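PDB 3FRN: flagellar protein FlgA from Thermotoga maritima, which probably serves as a periplasmic chaperone for formation of the P-ring of the flagellar basal body. Local coordinates for residues G16-F19 with L20-T24; R47-L50 with R51-P55; F80-I83 with G84-E88; D156-K159 with E160-R164; E176-D180 with V181-V185. All coordinates share one frame; numbering follows the deposited sequence.

Interaction 1 (G16-F19 with L20-T24); sequences GVLF and LDDIT
Phe19 and Asp22 lie side by side with their side chains pointing the same way, and the ring and carboxylate planes are turned 62° against each other. OD2 of Asp22 comes to the edge of the ring, 4.1 Å from CD2 of Phe19, but its real partner is the backbone. Phe19 N donates to Asp22 OD2 over 3.0 Å in a nearly straight bond (171°) that reaches the oxygen from above the carboxylate plane. The Asp22 torsion makes this possible: CG is anti to its carbonyl carbon and beside its own N (chi1 -61°), which folds the carboxylate back toward the start of the turn. In return Asp22 N donates to Phe19 O over 2.9 Å, so one residue pair is joined twice, once by side chain and once by main chain. Beside it the Leu18 side chain slides past Asp22 in the opposite direction, its CD1 lying 3.6 Å from Asp22 CB. The same methyl packs on CG2 of Ile23 at 4.0 Å. Leu18 and Ile23 also share Leu11 of strand 10-13 as a neighbour, while the carboxylate of Asp21 has other partners, a salt bridge with Lys27 and a hydrogen bond from Val28 N. Taking Phe19 as the N-cap position, the bond from its N to the Asp22 carboxylate is one half of a capping box, and the Leu18-Ile23 contact matches a hydrophobic staple; together they start the 3-10 turn 20-22 that follows strand 16-18 in the N-terminal domain of FlgA.

Interaction 2 (R47-L50 with R51-P55); sequences RDLL and RTKFP
Arg47 O takes Arg51 N at 2.8 Å, the first of the i to i+4 bonds that tie the two halves of the short helix 47-53 together up to its C-terminal end. The side chain of Arg47 leads away from this bond: its NH1 binds Pro62 O, and its side chain touches Phe59. At Asp48 the main-chain oxygen is gripped by the next turn mainly through a side chain. Thr52 OG1 donates to Asp48 O over a short 2.6 Å, nearly along the C=O axis, whereas Thr52 N reaches the same oxygen only weakly. The Thr52 torsion sets this up, with OG1 beside its own N and anti to the carbonyl carbon (chi1 -43°), back along the helix. Leu49 O receives Lys53 N in a fairly straight bond of 2.9 Å (166°) and has Lys53 CG close by at 3.3 Å; the lysine chain then bends at its second torsion and runs off beside Leu49, with CE 4.4 Å from Leu49 CD1. Leu50 closes the series. Its oxygen accepts Phe54 N at 2.8 Å, although Phe54 has already left helical backbone angles, so the last hydrogen bond reaches one residue past the helix. The Leu50 and Phe54 side chains, which cross obliquely, share Phe59 of strand 58-60 as a neighbour and turn the apolar side of the helix inward. While Lys53 CB rests over a face of the Phe54 ring, CD2 of Leu50 lies in the ring plane at its edge, 3.9 Å from both CD2 and CE2 of Phe54.

Interaction 3 (F80-I83 with G84-E88); sequences FEEI and GKKAE
Lys85 curls back over the main chain of Glu81, one helical turn earlier. Its CB starts 3.6 Å from Glu82 O, and CG moves on to stand 3.5 Å from Glu81 O. CD and CE then circle this same oxygen, with CE 3.8 Å from it. A bend at the last torsion (chi4 81°) brings NZ round to 2.9 Å from Glu81 O, a weak hydrogen bond added to the one that this oxygen accepts from Lys85 N. The ammonium group thus settles on a carbonyl, while the carboxylate of Glu82 stays beyond salt-bridge range, its OE1 4.4 Å from Lys85 NZ. Glu82 instead runs alongside Lys86, both pointing the same way, with OE2 of Glu82 3.7 Å from CG of Lys86. On the inner side Ile83 CG2 meets Ala87 CB at 4.1 Å, and both residues press on Leu139 of strand 132-148. With Glu81 and Lys85 on the exposed side, Glu82 and Lys86 flanking strand 111-118, and Ile83 and Ala87 toward the sheet, helix 74-87 is amphipathic, consistent with the central helix that packs against a curved antiparallel sheet in hotdog-like domains.

Interaction 4 (D156-K159 with E160-R164); sequences DVIK and EEDVR
Lys159 lays its aliphatic stem over the carboxylate of Asp162: CG is 3.5 Å from Asp162 OD1, and CD is 3.6 Å from Asp162 OD2. Its CG sits between the backbone N and the carbonyl carbon (chi1 40°), and bends further along the chain bring NZ back to Asp162 OD1 in a long salt bridge of 3.7 Å. OD2 has the firmer partner. Lys159 N donates to it over 3.1 Å, almost straight (170°), but from well above the carboxylate plane. Asp162 N answers with a 2.8 Å bond to Lys159 O, so side chain and main chain close one turn, recalling half of a capping box although no regular helix follows. OD1 is buried and has no hydrogen-bond partner in the model, which leaves the lysine charge as its probable compensation. An alanine here would probably leave Lys159 N without this acceptor and the ammonium group without its nearby counter-charge, with only the backbone bond of the pair still closing the turn. The apolar part of the turn is Ile158 CG2 on Val163 CG1 at 3.8 Å, the two side chains crossing at about a right angle. The turn leads into strand 163-169, which pairs antiparallel with strand 132-148; Val163 packs on Val146 and Leu148 of that strand, while the backbone of Ile158 bonds to Gly186 and Lys187 just after helix 181-184.

Interaction 5 (E176-D180 with V181-V185); sequences EPFFD and VSEVV
The Phe178 ring has Val184 over one face and the Glu183 carboxylate at its edge. CG1 of Val184 stands 4.1 Å from the ring centroid and 18° off the normal, a CH-pi contact displaced toward the rim. Its other methyl, CG2, wedges between Phe178 CG at 3.7 Å and Asp180 O at 3.5 Å. OE2 of Glu183 lies in the ring plane, 3.5 Å from Phe178 CD1, with the carboxylate turned 64° from the ring. With CG of Glu183 anti to the carbonyl carbon (chi1 -65°) and the chain extended beyond, the carboxylate reaches back to the backbone of Phe179. There OE2 accepts a weak hydrogen bond of 3.3 Å from Phe179 N, and OE1 rests 3.4 Å from Asp180 CB. Glu183 N completes the link with a 3.1 Å bond to Asp180 O, as the chain turns into the weakly bonded helix 181-184. An alanine in place of Glu183 would probably leave Phe179 N without this weak acceptor and open a gap beside CD1 of the Phe178 ring. Phe178 and Val184 both press on Val146 of strand 132-148, which puts the apolar side of the turn against the sheet. The chemistry is therefore divided: a methyl, Val184 CG1, meets the electron-rich face of the ring, while the carboxylate oxygen meets its edge, where the hydrogens carry slight positive charge and probably favour an anion.

How the interactions relate
Interactions 1 and 2 share the N-terminal domain and touch, Leu20 CD1 lying 3.7 Å from Phe54 CE2, so the 3-10 turn and the end of helix 47-53 pack together. Interactions 4 and 5 touch likewise in the SAF region, with Val163 CG2 3.8 Å from Val181 CG2. Interaction 3 stands alone on helix 74-87, its nearest atoms about 11 Å from interaction 5, and is the surface contact of the set; the others are partly buried. Interactions 1, 4 and 5 use an acidic side chain to catch a backbone N-H ahead of a turn, most weakly in 5. Interactions 2 and 3 instead rest on regular helical bonds, supplemented by a threonine hydroxyl and, weakly, a lysine ammonium.

Interaction 1 (G16-F19 with L20-T24)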
# COMPACT_ATOMS: atom_id res chain seq x y z
N GLY A 16 -25.15 15.24 8.37
CA GLY A 16 -25.67 15.70 9.65
C GLY A 16 -24.74 15.39 10.79
O GLY A 16 -23.53 15.52 10.68
N VAL A 17 -25.31 14.98 11.92
CA VAL A 17 -24.51 14.61 13.07
C VAL A 17 -24.80 13.15 13.38
O VAL A 17 -25.96 12.76 13.45
CB VAL A 17 -24.81 15.50 14.30
CG1 VAL A 17 -24.19 14.92 15.55
CG2 VAL A 17 -24.31 16.92 14.08
N LEU A 18 -23.75 12.35 13.52
CA LEU A 18 -23.90 10.93 13.87
C LEU A 18 -23.91 10.75 15.38
O LEU A 18 -23.09 11.32 16.09
CB LEU A 18 -22.75 10.11 13.28
CG LEU A 18 -22.60 8.64 13.66
CD1 LEU A 18 -23.50 7.76 12.81
CD2 LEU A 18 -21.16 8.23 13.48
N PHE A 19 -24.86 9.95 15.86
CA PHE A 19 -24.98 9.63 17.27
C PHE A 19 -24.79 8.14 17.48
O PHE A 19 -25.07 7.35 16.58
CB PHE A 19 -26.36 10.02 17.80
CG PHE A 19 -26.66 11.49 17.72
CD1 PHE A 19 -26.20 12.36 18.69
CD2 PHE A 19 -27.42 11.99 16.67
CE1 PHE A 19 -26.48 13.71 18.62
CE2 PHE A 19 -27.72 13.35 16.60
CZ PHE A 19 -27.24 14.21 17.58
N LEU A 20 -24.32 7.77 18.67
CA LEU A 20 -24.11 6.38 19.06
C LEU A 20 -25.27 5.44 18.70
O LEU A 20 -25.04 4.34 18.20
CB LEU A 20 -23.80 6.30 20.55
CG LEU A 20 -23.47 4.94 21.16
CD1 LEU A 20 -22.18 4.36 20.57
CD2 LEU A 20 -23.35 5.07 22.67
N ASP A 21 -26.51 5.89 18.93
CA ASP A 21 -27.71 5.11 18.60
C ASP A 21 -27.76 4.64 17.15
O ASP A 21 -28.32 3.58 16.85
CB ASP A 21 -28.98 5.92 18.90
CG ASP A 21 -30.25 5.09 18.76
OD1 ASP A 21 -31.15 5.51 18.00
OD2 ASP A 21 -30.35 4.01 19.40
N ASP A 22 -27.17 5.44 16.25
CA ASP A 22 -27.13 5.13 14.82
C ASP A 22 -26.26 3.92 14.50
O ASP A 22 -26.55 3.19 13.55
CB ASP A 22 -26.63 6.35 14.02
CG ASP A 22 -27.53 7.56 14.18
OD1 ASP A 22 -28.76 7.38 14.26
OD2 ASP A 22 -27.00 8.70 14.20
N ILE A 23 -25.21 3.70 15.29
CA ILE A 23 -24.29 2.58 15.04
C ILE A 23 -24.39 1.42 16.03
O ILE A 23 -23.48 0.60 16.11
CB ILE A 23 -22.82 3.04 14.96
CG1 ILE A 23 -22.37 3.63 16.30
CG2 ILE A 23 -22.63 4.04 13.83
CD1 ILE A 23 -21.03 4.29 16.24
N THR A 24 -25.47 1.37 16.80
CA THR A 24 -25.71 0.24 17.71
C THR A 24 -26.99 -0.50 17.35
O THR A 24 -27.92 0.09 16.79
CB THR A 24 -25.75 0.67 19.20
OG1 THR A 24 -26.68 1.75 19.38
CG2 THR A 24 -24.37 1.11 19.68

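Interaction 2 (R47-L50 with R51-P55)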
# COMPACT_ATOMS: atom_id res chain seq x y z
N ARG A 47 -12.79 1.70 17.57
CA ARG A 47 -12.86 1.43 19.00
C ARG A 47 -12.14 2.51 19.79
O ARG A 47 -12.52 2.81 20.93
CB ARG A 47 -12.23 0.07 19.33
CG ARG A 47 -12.89 -1.10 18.65
CD ARG A 47 -14.36 -1.14 18.99
NE ARG A 47 -15.03 -2.26 18.33
CZ ARG A 47 -15.35 -3.40 18.92
NH1 ARG A 47 -15.96 -4.35 18.22
NH2 ARG A 47 -15.07 -3.59 20.20
N ASP A 48 -11.09 3.06 19.20
CA ASP A 48 -10.32 4.14 19.81
C ASP A 48 -11.14 5.43 19.89
O ASP A 48 -10.99 6.21 20.82
CB ASP A 48 -9.02 4.38 19.03
CG ASP A 48 -7.92 5.01 19.89
OD1 ASP A 48 -7.07 5.72 19.31
OD2 ASP A 48 -7.90 4.79 21.13
N LEU A 49 -12.02 5.64 18.91
CA LEU A 49 -12.98 6.74 18.96
C LEU A 49 -13.99 6.50 20.08
O LEU A 49 -14.29 7.41 20.87
CB LEU A 49 -13.70 6.91 17.62
CG LEU A 49 -14.53 8.20 17.49
CD1 LEU A 49 -13.62 9.43 17.56
CD2 LEU A 49 -15.34 8.21 16.23
N LEU A 50 -14.48 5.27 20.16
CA LEU A 50 -15.49 4.93 21.15
C LEU A 50 -14.94 4.93 22.57
O LEU A 50 -15.66 5.29 23.50
CB LEU A 50 -16.17 3.59 20.81
CG LEU A 50 -17.05 3.61 19.55
CD1 LEU A 50 -17.39 2.19 19.07
CD2 LEU A 50 -18.33 4.43 19.77
N ARG A 51 -13.67 4.57 22.73
CA ARG A 51 -13.01 4.59 24.04
C ARG A 51 -12.85 6.04 24.52
O ARG A 51 -12.91 6.32 25.72
CB ARG A 51 -11.65 3.88 24.00
CG ARG A 51 -10.90 3.81 25.34
CD ARG A 51 -9.44 3.34 25.15
NE ARG A 51 -8.64 3.43 26.40
CZ ARG A 51 -7.30 3.26 26.46
NH1 ARG A 51 -6.61 2.99 25.34
NH2 ARG A 51 -6.65 3.36 27.64
N THR A 52 -12.68 6.96 23.57
CA THR A 52 -12.54 8.39 23.87
C THR A 52 -13.88 9.04 24.21
O THR A 52 -14.00 9.74 25.23
CB THR A 52 -11.92 9.16 22.69
OG1 THR A 52 -10.82 8.41 22.15
CG2 THR A 52 -11.42 10.53 23.14
N LYS A 53 -14.88 8.81 23.37
CA LYS A 53 -16.20 9.41 23.53
C LYS A 53 -16.98 8.78 24.67
O LYS A 53 -17.47 9.49 25.56
CB LYS A 53 -17.01 9.31 22.23
CG LYS A 53 -16.38 10.02 21.04
CD LYS A 53 -16.59 11.52 21.07
CE LYS A 53 -16.37 12.12 19.68
NZ LYS A 53 -16.41 13.60 19.73
N PHE A 54 -17.07 7.46 24.67
CA PHE A 54 -17.76 6.73 25.73
C PHE A 54 -16.85 5.71 26.41
O PHE A 54 -16.93 4.51 26.11
CB PHE A 54 -19.02 6.03 25.18
CG PHE A 54 -19.73 6.82 24.12
CD1 PHE A 54 -20.60 7.85 24.47
CD2 PHE A 54 -19.54 6.53 22.77
CE1 PHE A 54 -21.26 8.58 23.49
CE2 PHE A 54 -20.19 7.25 21.79
CZ PHE A 54 -21.06 8.28 22.15
N PRO A 55 -15.98 6.16 27.33
CA PRO A 55 -15.07 5.25 28.03
C PRO A 55 -15.77 4.40 29.09
O PRO A 55 -15.18 3.46 29.61
CB PRO A 55 -14.09 6.21 28.71
CG PRO A 55 -14.88 7.44 28.94
CD PRO A 55 -15.79 7.56 27.75

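Interaction 3 (F80-I83 with G84-E88)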
# COMPACT_ATOMS: atom_id res chain seq x y z
N PHE A 80 -10.46 14.29 -2.22
CA PHE A 80 -9.56 13.24 -2.75
C PHE A 80 -8.46 13.77 -3.67
O PHE A 80 -7.31 13.31 -3.59
CB PHE A 80 -10.36 12.14 -3.46
CG PHE A 80 -10.84 11.03 -2.54
CD1 PHE A 80 -11.71 11.29 -1.49
CD2 PHE A 80 -10.41 9.73 -2.74
CE1 PHE A 80 -12.15 10.28 -0.65
CE2 PHE A 80 -10.84 8.70 -1.90
CZ PHE A 80 -11.72 8.98 -0.86
N GLU A 81 -8.81 14.71 -4.55
CA GLU A 81 -7.81 15.37 -5.38
C GLU A 81 -6.73 16.03 -4.52
O GLU A 81 -5.54 15.94 -4.82
CB GLU A 81 -8.45 16.40 -6.32
CG GLU A 81 -9.09 15.79 -7.57
CD GLU A 81 -9.77 16.82 -8.46
OE1 GLU A 81 -10.33 17.82 -7.94
OE2 GLU A 81 -9.76 16.64 -9.70
N GLU A 82 -7.16 16.67 -3.44
CA GLU A 82 -6.26 17.36 -2.51
C GLU A 82 -5.37 16.41 -1.71
O GLU A 82 -4.17 16.66 -1.57
CB GLU A 82 -7.05 18.29 -1.59
CG GLU A 82 -6.22 19.17 -0.65
CD GLU A 82 -5.18 20.00 -1.37
OE1 GLU A 82 -5.50 20.56 -2.44
OE2 GLU A 82 -4.04 20.09 -0.84
N ILE A 83 -5.95 15.33 -1.18
CA ILE A 83 -5.16 14.30 -0.48
C ILE A 83 -4.08 13.78 -1.43
O ILE A 83 -2.89 13.74 -1.08
CB ILE A 83 -6.04 13.12 0.06
CG1 ILE A 83 -6.98 13.59 1.16
CG2 ILE A 83 -5.16 12.03 0.63
CD1 ILE A 83 -8.17 12.61 1.46
N GLY A 84 -4.50 13.41 -2.64
CA GLY A 84 -3.59 12.94 -3.70
C GLY A 84 -2.35 13.79 -3.88
O GLY A 84 -1.25 13.26 -4.06
N LYS A 85 -2.52 15.11 -3.80
CA LYS A 85 -1.40 16.05 -3.94
C LYS A 85 -0.48 16.07 -2.72
O LYS A 85 0.74 16.06 -2.87
CB LYS A 85 -1.90 17.46 -4.25
CG LYS A 85 -2.60 17.60 -5.60
CD LYS A 85 -3.24 18.97 -5.77
CE LYS A 85 -4.35 18.94 -6.82
NZ LYS A 85 -5.66 18.42 -6.27
N LYS A 86 -1.05 16.10 -1.52
CA LYS A 86 -0.24 16.15 -0.31
C LYS A 86 0.33 14.79 0.10
O LYS A 86 1.41 14.73 0.68
CB LYS A 86 -1.02 16.77 0.86
CG LYS A 86 -1.27 18.26 0.71
CD LYS A 86 0.02 19.06 0.74
CE LYS A 86 -0.22 20.51 0.33
NZ LYS A 86 1.06 21.27 0.25
N ALA A 87 -0.40 13.72 -0.20
CA ALA A 87 0.04 12.37 0.16
C ALA A 87 1.09 11.80 -0.79
O ALA A 87 1.95 11.04 -0.36
CB ALA A 87 -1.15 11.42 0.27
N GLU A 88 0.98 12.17 -2.07
CA GLU A 88 1.78 11.66 -3.20
C GLU A 88 1.08 10.51 -3.94
O GLU A 88 1.50 10.10 -5.02
CB GLU A 88 3.23 11.29 -2.80
CG GLU A 88 3.52 9.79 -2.58
CD GLU A 88 4.74 9.54 -1.69
OE1 GLU A 88 5.74 8.98 -2.19
OE2 GLU A 88 4.69 9.92 -0.50

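Interaction 4 (D156-K159 with E160-R164)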
# COMPACT_ATOMS: atom_id res chain seq x y z
N ASP A 156 18.11 -18.62 -4.42
CA ASP A 156 17.02 -19.39 -5.02
C ASP A 156 16.30 -18.61 -6.12
O ASP A 156 16.01 -17.43 -5.96
CB ASP A 156 16.02 -19.84 -3.94
CG ASP A 156 16.52 -21.04 -3.13
OD1 ASP A 156 17.60 -21.59 -3.48
OD2 ASP A 156 15.84 -21.43 -2.16
N VAL A 157 16.02 -19.26 -7.24
CA VAL A 157 15.16 -18.71 -8.28
C VAL A 157 13.70 -18.86 -7.85
O VAL A 157 13.29 -19.94 -7.44
CB VAL A 157 15.38 -19.42 -9.65
CG1 VAL A 157 14.26 -19.10 -10.65
CG2 VAL A 157 16.73 -19.06 -10.23
N ILE A 158 12.93 -17.78 -7.92
CA ILE A 158 11.50 -17.85 -7.67
C ILE A 158 10.79 -18.51 -8.85
O ILE A 158 10.95 -18.08 -9.99
CB ILE A 158 10.87 -16.44 -7.46
CG1 ILE A 158 11.74 -15.57 -6.52
CG2 ILE A 158 9.41 -16.56 -6.99
CD1 ILE A 158 11.62 -15.90 -5.06
N LYS A 159 10.00 -19.54 -8.56
CA LYS A 159 9.13 -20.15 -9.57
C LYS A 159 7.67 -20.06 -9.13
O LYS A 159 7.38 -19.74 -7.97
CB LYS A 159 9.53 -21.59 -9.89
CG LYS A 159 9.97 -22.46 -8.71
CD LYS A 159 11.50 -22.50 -8.58
CE LYS A 159 12.01 -23.90 -8.25
NZ LYS A 159 11.21 -24.61 -7.21
N GLU A 160 6.75 -20.34 -10.06
CA GLU A 160 5.31 -20.19 -9.83
C GLU A 160 4.80 -20.97 -8.62
O GLU A 160 3.79 -20.61 -8.02
CB GLU A 160 4.52 -20.59 -11.08
CG GLU A 160 4.97 -19.89 -12.35
CD GLU A 160 4.00 -20.06 -13.50
OE1 GLU A 160 3.59 -19.02 -14.07
OE2 GLU A 160 3.63 -21.21 -13.84
N GLU A 161 5.52 -22.03 -8.27
CA GLU A 161 5.16 -22.89 -7.14
C GLU A 161 5.52 -22.27 -5.79
O GLU A 161 5.03 -22.70 -4.75
CB GLU A 161 5.85 -24.25 -7.28
CG GLU A 161 4.99 -25.42 -6.84
CD GLU A 161 3.82 -25.67 -7.78
OE1 GLU A 161 2.77 -26.14 -7.30
OE2 GLU A 161 3.96 -25.41 -8.99
N ASP A 162 6.39 -21.26 -5.81
CA ASP A 162 6.86 -20.65 -4.59
C ASP A 162 5.90 -19.58 -4.09
O ASP A 162 5.90 -19.22 -2.91
CB ASP A 162 8.26 -20.04 -4.79
CG ASP A 162 9.28 -21.05 -5.32
OD1 ASP A 162 8.96 -22.26 -5.41
OD2 ASP A 162 10.41 -20.63 -5.66
N VAL A 163 5.07 -19.06 -4.99
CA VAL A 163 4.28 -17.87 -4.67
C VAL A 163 2.78 -18.01 -4.91
O VAL A 163 2.33 -18.75 -5.79
CB VAL A 163 4.81 -16.60 -5.41
CG1 VAL A 163 6.20 -16.21 -4.90
CG2 VAL A 163 4.84 -16.81 -6.92
N ARG A 164 2.01 -17.31 -4.09
CA ARG A 164 0.58 -17.14 -4.31
C ARG A 164 0.23 -15.66 -4.22
O ARG A 164 1.08 -14.83 -3.89
CB ARG A 164 -0.23 -17.95 -3.29
CG ARG A 164 -0.10 -17.47 -1.86
CD ARG A 164 -1.05 -18.18 -0.91
NE ARG A 164 -0.70 -17.88 0.47
CZ ARG A 164 0.09 -18.62 1.23
NH1 ARG A 164 0.61 -19.75 0.75
NH2 ARG A 164 0.35 -18.26 2.48

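Interaction 5 (E176-D180 with V181-V185)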
# COMPACT_ATOMS: atom_id res chain seq x y z
N GLU A 176 8.43 -1.93 -2.04
CA GLU A 176 7.49 -2.00 -3.15
C GLU A 176 7.10 -3.46 -3.44
O GLU A 176 7.95 -4.27 -3.79
CB GLU A 176 8.13 -1.35 -4.38
CG GLU A 176 7.26 -1.27 -5.63
CD GLU A 176 8.05 -0.85 -6.87
OE1 GLU A 176 9.15 -1.42 -7.11
OE2 GLU A 176 7.58 0.05 -7.61
N PRO A 177 5.81 -3.79 -3.29
CA PRO A 177 5.37 -5.16 -3.53
C PRO A 177 5.20 -5.50 -5.01
O PRO A 177 5.36 -4.64 -5.88
CB PRO A 177 4.02 -5.22 -2.81
CG PRO A 177 3.50 -3.81 -2.89
CD PRO A 177 4.70 -2.90 -2.89
N PHE A 178 4.86 -6.76 -5.29
CA PHE A 178 4.56 -7.21 -6.65
C PHE A 178 3.08 -7.56 -6.78
O PHE A 178 2.48 -8.07 -5.84
CB PHE A 178 5.40 -8.44 -7.02
CG PHE A 178 6.88 -8.18 -7.02
CD1 PHE A 178 7.49 -7.61 -8.12
CD2 PHE A 178 7.65 -8.52 -5.92
CE1 PHE A 178 8.86 -7.37 -8.12
CE2 PHE A 178 9.01 -8.27 -5.91
CZ PHE A 178 9.62 -7.71 -7.00
N PHE A 179 2.50 -7.28 -7.93
CA PHE A 179 1.05 -7.42 -8.10
C PHE A 179 0.70 -8.56 -9.04
O PHE A 179 -0.46 -8.76 -9.40
CB PHE A 179 0.45 -6.09 -8.58
CG PHE A 179 0.86 -4.91 -7.73
CD1 PHE A 179 0.26 -4.68 -6.50
CD2 PHE A 179 1.87 -4.06 -8.14
CE1 PHE A 179 0.65 -3.61 -5.71
CE2 PHE A 179 2.27 -2.99 -7.35
CZ PHE A 179 1.65 -2.76 -6.14
N ASP A 180 1.72 -9.32 -9.42
CA ASP A 180 1.59 -10.39 -10.40
C ASP A 180 2.72 -11.39 -10.20
O ASP A 180 3.87 -11.01 -9.97
CB ASP A 180 1.64 -9.82 -11.81
CG ASP A 180 0.88 -10.66 -12.82
OD1 ASP A 180 0.00 -11.45 -12.40
OD2 ASP A 180 1.15 -10.53 -14.03
N VAL A 181 2.38 -12.67 -10.29
CA VAL A 181 3.37 -13.74 -10.24
C VAL A 181 4.39 -13.55 -11.37
O VAL A 181 5.60 -13.72 -11.18
CB VAL A 181 2.68 -15.13 -10.30
CG1 VAL A 181 3.66 -16.25 -10.61
CG2 VAL A 181 1.96 -15.42 -8.99
N SER A 182 3.88 -13.14 -12.53
CA SER A 182 4.68 -12.86 -13.72
C SER A 182 5.78 -11.80 -13.53
O SER A 182 6.73 -11.74 -14.31
CB SER A 182 3.77 -12.46 -14.88
OG SER A 182 4.53 -12.01 -15.98
N GLU A 183 5.63 -10.97 -12.50
CA GLU A 183 6.63 -9.95 -12.18
C GLU A 183 7.81 -10.52 -11.40
O GLU A 183 8.90 -9.95 -11.44
CB GLU A 183 6.01 -8.82 -11.37
CG GLU A 183 4.96 -8.00 -12.10
CD GLU A 183 4.22 -7.04 -11.18
OE1 GLU A 183 3.03 -6.76 -11.44
OE2 GLU A 183 4.82 -6.56 -10.19
N VAL A 184 7.60 -11.63 -10.71
CA VAL A 184 8.61 -12.18 -9.80
C VAL A 184 9.26 -13.48 -10.26
O VAL A 184 10.38 -13.79 -9.84
CB VAL A 184 8.05 -12.40 -8.38
CG1 VAL A 184 9.06 -11.95 -7.36
CG2 VAL A 184 6.76 -11.65 -8.19
N VAL A 185 8.58 -14.26 -11.10
CA VAL A 185 9.16 -15.53 -11.57
C VAL A 185 10.41 -15.30 -12.42
O VAL A 185 10.41 -14.48 -13.34
CB VAL A 185 8.15 -16.43 -12.34
CG1 VAL A 185 7.22 -17.12 -11.37
CG2 VAL A 185 7.37 -15.64 -13.40